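Local coordinates for protein putative aldehyde dehydrogenase AldY (Bacillus subtilis, PDB 4DNG) that is a putative NAD-dependent aldehyde dehydrogenase that may contribute to protecting the cell against stress from ethanol and related compounds, at residues 291-296 and 385-390; 350-355 and 366-371. All blocks are in the same frame, centred on the assembly; numbering follows the deposited sequence.

Contact 1. Residues 291-296 and 385-390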
loop_
_atom_site.group_PDB
_atom_site.type_symbol
_atom_site.label_atom_id
_atom_site.label_comp_id
_atom_site.label_asym_id
_atom_site.label_seq_id
_atom_site.Cartn_x
_atom_site.Cartn_y
_atom_site.Cartn_z
ATOM N N ASN A 291 -9.612 9.575 -23.337
ATOM C CA ASN A 291 -10.112 8.424 -24.083
ATOM C C ASN A 291 -11.452 8.740 -24.703
ATOM O O ASN A 291 -11.663 8.573 -25.910
ATOM C CB ASN A 291 -10.227 7.199 -23.167
ATOM C CG ASN A 291 -8.872 6.674 -22.718
ATOM O OD1 ASN A 291 -8.363 5.694 -23.264
ATOM N ND2 ASN A 291 -8.276 7.332 -21.729
ATOM N N ARG A 292 -12.347 9.215 -23.850
ATOM C CA ARG A 292 -13.666 9.602 -24.259
ATOM C C ARG A 292 -13.991 11.007 -23.741
ATOM O O ARG A 292 -13.535 11.429 -22.664
ATOM C CB ARG A 292 -14.692 8.564 -23.793
ATOM C CG ARG A 292 -14.967 8.564 -22.307
ATOM C CD ARG A 292 -15.463 7.209 -21.806
ATOM N NE ARG A 292 -14.993 6.989 -20.437
ATOM C CZ ARG A 292 -15.614 7.412 -19.340
ATOM N NH1 ARG A 292 -15.075 7.183 -18.155
ATOM N NH2 ARG A 292 -16.770 8.054 -19.418
ATOM N N ILE A 293 -14.780 11.718 -24.543
ATOM C CA ILE A 293 -15.081 13.110 -24.319
ATOM C C ILE A 293 -16.591 13.182 -24.176
ATOM O O ILE A 293 -17.339 12.748 -25.056
ATOM C CB ILE A 293 -14.582 14.000 -25.482
ATOM C CG1 ILE A 293 -13.053 13.947 -25.586
ATOM C CG2 ILE A 293 -15.037 15.441 -25.298
ATOM C CD1 ILE A 293 -12.496 14.393 -26.927
ATOM N N ILE A 294 -17.018 13.707 -23.034
ATOM C CA ILE A 294 -18.415 13.752 -22.677
ATOM C C ILE A 294 -18.840 15.210 -22.734
ATOM O O ILE A 294 -18.229 16.068 -22.095
ATOM C CB ILE A 294 -18.629 13.171 -21.268
ATOM C CG1 ILE A 294 -17.960 11.790 -21.165
ATOM C CG2 ILE A 294 -20.111 13.114 -20.935
ATOM C CD1 ILE A 294 -17.522 11.405 -19.771
ATOM N N VAL A 295 -19.868 15.483 -23.527
ATOM C CA VAL A 295 -20.289 16.840 -23.782
ATOM C C VAL A 295 -21.803 16.971 -23.623
ATOM O O VAL A 295 -22.568 16.251 -24.284
ATOM C CB VAL A 295 -19.862 17.302 -25.187
ATOM C CG1 VAL A 295 -20.264 18.751 -25.415
ATOM C CG2 VAL A 295 -18.359 17.149 -25.365
ATOM N N HIS A 296 -22.208 17.889 -22.740
ATOM C CA HIS A 296 -23.618 18.265 -22.515
ATOM C C HIS A 296 -24.332 18.575 -23.798
ATOM O O HIS A 296 -23.710 19.062 -24.755
ATOM C CB HIS A 296 -23.704 19.476 -21.582
ATOM C CG HIS A 296 -25.103 19.783 -21.104
ATOM N ND1 HIS A 296 -25.944 20.598 -21.780
ATOM C CD2 HIS A 296 -25.799 19.354 -19.972
ATOM C CE1 HIS A 296 -27.113 20.684 -21.119
ATOM N NE2 HIS A 296 -27.023 19.923 -20.014
ATOM N N PRO A 385 -4.555 7.786 -31.952
ATOM C CA PRO A 385 -5.291 9.040 -32.164
ATOM C C PRO A 385 -6.758 8.800 -32.532
ATOM O O PRO A 385 -7.202 9.134 -33.629
ATOM C CB PRO A 385 -4.503 9.746 -33.273
ATOM C CG PRO A 385 -3.678 8.684 -33.935
ATOM C CD PRO A 385 -3.658 7.449 -33.077
ATOM N N ILE A 386 -7.493 8.215 -31.592
ATOM C CA ILE A 386 -8.919 7.978 -31.730
ATOM C C ILE A 386 -9.641 8.701 -30.605
ATOM O O ILE A 386 -9.314 8.534 -29.429
ATOM C CB ILE A 386 -9.259 6.467 -31.716
ATOM C CG1 ILE A 386 -8.660 5.777 -32.945
ATOM C CG2 ILE A 386 -10.772 6.233 -31.727
ATOM C CD1 ILE A 386 -8.316 4.320 -32.694
ATOM N N ALA A 387 -10.605 9.530 -30.984
ATOM C CA ALA A 387 -11.434 10.258 -30.026
ATOM C C ALA A 387 -12.863 9.747 -30.105
ATOM O O ALA A 387 -13.319 9.331 -31.172
ATOM C CB ALA A 387 -11.390 11.762 -30.288
ATOM N N THR A 388 -13.548 9.766 -28.965
ATOM C CA THR A 388 -14.933 9.324 -28.873
ATOM C C THR A 388 -15.751 10.380 -28.104
ATOM O O THR A 388 -15.423 10.740 -26.967
ATOM C CB THR A 388 -15.041 7.931 -28.204
ATOM O OG1 THR A 388 -14.165 7.006 -28.860
ATOM C CG2 THR A 388 -16.460 7.401 -28.274
ATOM N N ILE A 389 -16.801 10.882 -28.745
ATOM C CA ILE A 389 -17.609 11.941 -28.159
ATOM C C ILE A 389 -18.945 11.353 -27.757
ATOM O O ILE A 389 -19.607 10.666 -28.552
ATOM C CB ILE A 389 -17.849 13.115 -29.128
ATOM C CG1 ILE A 389 -16.616 13.379 -30.031
ATOM C CG2 ILE A 389 -18.338 14.341 -28.365
ATOM C CD1 ILE A 389 -15.571 14.345 -29.498
ATOM N N ILE A 390 -19.320 11.630 -26.513
ATOM C CA ILE A 390 -20.525 11.099 -25.913
ATOM C C ILE A 390 -21.476 12.223 -25.498
ATOM O O ILE A 390 -21.067 13.208 -24.885
ATOM C CB ILE A 390 -20.180 10.215 -24.694
ATOM C CG1 ILE A 390 -19.372 9.002 -25.163
ATOM C CG2 ILE A 390 -21.448 9.802 -23.921
ATOM C CD1 ILE A 390 -18.439 8.447 -24.112
#

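Contact 2. Residues 350-355 and 366-371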
loop_
_atom_site.group_PDB
_atom_site.type_symbol
_atom_site.label_atom_id
_atom_site.label_comp_id
_atom_site.label_asym_id
_atom_site.label_seq_id
_atom_site.Cartn_x
_atom_site.Cartn_y
_atom_site.Cartn_z
ATOM N N ILE A 350 -21.750 2.986 -34.733
ATOM C CA ILE A 350 -21.309 4.324 -34.308
ATOM C C ILE A 350 -20.839 5.190 -35.474
ATOM O O ILE A 350 -20.036 4.753 -36.283
ATOM C CB ILE A 350 -20.207 4.259 -33.230
ATOM C CG1 ILE A 350 -20.780 3.752 -31.899
ATOM C CG2 ILE A 350 -19.576 5.629 -33.016
ATOM C CD1 ILE A 350 -20.607 2.267 -31.662
ATOM N N GLU A 351 -21.363 6.411 -35.560
ATOM C CA GLU A 351 -20.962 7.351 -36.602
ATOM C C GLU A 351 -19.473 7.687 -36.513
ATOM O O GLU A 351 -18.870 7.643 -35.445
ATOM C CB GLU A 351 -21.805 8.634 -36.537
ATOM C CG GLU A 351 -21.560 9.605 -37.691
ATOM C CD GLU A 351 -22.326 10.911 -37.580
ATOM O OE1 GLU A 351 -22.979 11.156 -36.542
ATOM O OE2 GLU A 351 -22.271 11.705 -38.544
ATOM N N LEU A 352 -18.893 8.012 -37.654
ATOM C CA LEU A 352 -17.523 8.456 -37.719
ATOM C C LEU A 352 -17.552 9.811 -38.397
ATOM O O LEU A 352 -17.681 9.897 -39.616
ATOM C CB LEU A 352 -16.677 7.460 -38.523
ATOM C CG LEU A 352 -15.165 7.657 -38.630
ATOM C CD1 LEU A 352 -14.502 7.613 -37.259
ATOM C CD2 LEU A 352 -14.578 6.578 -39.519
ATOM N N ALA A 353 -17.470 10.867 -37.591
ATOM C CA ALA A 353 -17.455 12.229 -38.117
ATOM C C ALA A 353 -16.183 12.490 -38.918
ATOM O O ALA A 353 -16.243 13.032 -40.025
ATOM C CB ALA A 353 -17.608 13.245 -36.999
ATOM N N VAL A 354 -15.044 12.083 -38.359
ATOM C CA VAL A 354 -13.757 12.226 -39.038
ATOM C C VAL A 354 -13.111 10.855 -39.253
ATOM O O VAL A 354 -12.818 10.137 -38.298
ATOM C CB VAL A 354 -12.812 13.169 -38.257
ATOM C CG1 VAL A 354 -11.428 13.202 -38.885
ATOM C CG2 VAL A 354 -13.397 14.569 -38.185
ATOM N N GLU A 355 -12.897 10.496 -40.513
ATOM C CA GLU A 355 -12.285 9.214 -40.843
ATOM C C GLU A 355 -10.802 9.353 -41.153
ATOM O O GLU A 355 -10.423 10.014 -42.114
ATOM C CB GLU A 355 -13.008 8.564 -42.018
ATOM C CG GLU A 355 -12.524 7.158 -42.337
ATOM C CD GLU A 355 -13.575 6.308 -43.033
ATOM O OE1 GLU A 355 -14.610 6.853 -43.495
ATOM O OE2 GLU A 355 -13.360 5.081 -43.119
ATOM N N TYR A 366 -8.950 9.629 -35.933
ATOM C CA TYR A 366 -10.347 9.226 -36.135
ATOM C C TYR A 366 -11.199 9.828 -35.034
ATOM O O TYR A 366 -10.821 9.790 -33.861
ATOM C CB TYR A 366 -10.519 7.704 -36.088
ATOM C CG TYR A 366 -9.910 6.927 -37.241
ATOM C CD1 TYR A 366 -8.518 6.808 -37.383
ATOM C CD2 TYR A 366 -10.726 6.268 -38.167
ATOM C CE1 TYR A 366 -7.960 6.079 -38.428
ATOM C CE2 TYR A 366 -10.182 5.539 -39.213
ATOM C CZ TYR A 366 -8.801 5.443 -39.340
ATOM O OH TYR A 366 -8.266 4.723 -40.386
ATOM N N VAL A 367 -12.354 10.373 -35.401
ATOM C CA VAL A 367 -13.287 10.871 -34.403
ATOM C C VAL A 367 -14.641 10.189 -34.578
ATOM O O VAL A 367 -15.307 10.339 -35.612
ATOM C CB VAL A 367 -13.417 12.421 -34.406
ATOM C CG1 VAL A 367 -14.398 12.874 -33.322
ATOM C CG2 VAL A 367 -12.050 13.096 -34.199
ATOM N N PHE A 368 -15.015 9.413 -33.564
ATOM C CA PHE A 368 -16.338 8.813 -33.466
ATOM C C PHE A 368 -17.240 9.727 -32.636
ATOM O O PHE A 368 -16.803 10.304 -31.635
ATOM C CB PHE A 368 -16.247 7.433 -32.819
ATOM C CG PHE A 368 -15.626 6.392 -33.701
ATOM C CD1 PHE A 368 -16.378 5.760 -34.687
ATOM C CD2 PHE A 368 -14.284 6.031 -33.545
ATOM C CE1 PHE A 368 -15.806 4.789 -35.505
ATOM C CE2 PHE A 368 -13.711 5.069 -34.359
ATOM C CZ PHE A 368 -14.474 4.447 -35.342
ATOM N N VAL A 369 -18.489 9.878 -33.063
ATOM C CA VAL A 369 -19.410 10.776 -32.376
ATOM C C VAL A 369 -20.694 10.059 -32.008
ATOM O O VAL A 369 -21.035 9.035 -32.609
ATOM C CB VAL A 369 -19.732 12.048 -33.203
ATOM C CG1 VAL A 369 -18.508 12.945 -33.307
ATOM C CG2 VAL A 369 -20.265 11.693 -34.587
ATOM N N GLY A 370 -21.388 10.611 -31.016
ATOM C CA GLY A 370 -22.684 10.115 -30.571
ATOM C C GLY A 370 -22.624 8.703 -30.038
ATOM O O GLY A 370 -23.577 7.938 -30.198
ATOM N N ALA A 371 -21.493 8.358 -29.421
ATOM C CA ALA A 371 -21.288 7.034 -28.851
ATOM C C ALA A 371 -21.947 6.853 -27.484
ATOM O O ALA A 371 -22.045 7.797 -26.702
ATOM C CB ALA A 371 -19.802 6.752 -28.739
#

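Contact 1. Residues 291-296 and 385-390
Ile390 and Ile293 carry most of this contact between two neighbouring parallel strands of the sheet that, in aldehyde dehydrogenases, forms the core of the catalytic domain. The short segments run at 27° to each other. Ile293 is gripped through both backbone polar atoms. Its N donates to Thr388 O at 2.7 Å, and its O accepts from Ile390 N at the same short distance. Ile293 thus bonds to Thr388 and Ile390, on either side of its partner Ile389, as parallel strands do. Ile390 O then takes the N-H of Val295, in a nearly straight bond of 172°.

The side chains divide between the two faces. On one, Ile293 and Ile389 lie side by side and point the same way, with Ile293 CD1 4.0 Å from Ile389 CD1. Val295 CG2 meets Ile389 CG2 beside them. Phe303 and Tyr300 of helix 297-313 pack on this face. On the other, Ile390 reaches back across the strands to Arg292. The guanidinium of Arg292 leads away from the contact and bonds to Met401 O and Asn257 OD1. Its aliphatic stem remains behind, with CG set between the backbone N and the carbonyl carbon (chi1 72°). The CD1 methyl of Ile390 rests against this stem, 3.8 Å from Arg292 CB and 3.9 Å from Arg292 CG.

Contact 2. Residues 350-355 and 366-371
Ile350 opens the contact by placing its CG2 methyl 3.6 Å from Phe368 CD1. The two side chains cross at about a right angle. The same methyl also lies near Val369 O and Ala371 CB. The two segments pair as antiparallel strands with a classic beta bulge.

Glu351 contributes its backbone and its side chain. Its O accepts a long bond from Val369 N, 3.3 Å, with the donor well above the carbonyl plane. This oxygen also sits at the edge of the Phe368 ring, near CD1. The extended Glu351 side chain crosses that of Val369 obliquely, with OE1 3.4 Å from Val369 CG2.

Leu352 turns to the other face, where it forms a non-hydrogen-bonded pair with Phe368. With CG anti to the backbone N (chi1 -175°), the branch leans toward Phe368 and Tyr366. Its CD1 lies over the centre of the Phe368 ring in a CH-pi contact, 3.5 Å from the ring centroid and 11° off the normal. Leu352 CD2 touches the edge of the Tyr366 ring instead.

At Ala353 and Val354 the register shifts by one, and both residues face Val367. Ala353 CB packs on Val369 CG1 at 3.8 Å. Val354 exchanges two backbone bonds with Val367, and the shorter runs from Val367 N to Val354 O, 2.9 Å. Beyond the bulge, Glu355 CG comes near Tyr366 CE2, while its carboxylate forms a salt bridge with Lys346.

Helix 297-313 packs against Val354 and Val367, on one face of the pair. Helix 332-347 meets Leu352, Tyr366 and Phe368 on the other. Strand 386-392 flanks segment 366-371.

In the fold
The two contacts belong to one mixed sheet, and their centres are about 9 Å apart. The strands follow one another across it as 290-296, 386-392, 362-369 and 351-354. Contact 2 thus carries the catalytic-domain sheet outward from the buried parallel strands of contact 1, ending in a partly buried antiparallel pair. Along the chain both segments of contact 2 fall between those of contact 1. Strands 386-392 and 362-369 join them: Ala387 N to Tyr366 O and Ala387 O to Phe368 N, each 2.9 Å, are probable hydrogen bonds. Helix 297-313 packs on both contacts. The side chain of Asn291 in contact 1 is about 11 Å from that of Glu253, the predicted active-site residue; contact 2 lies away from the annotated sites.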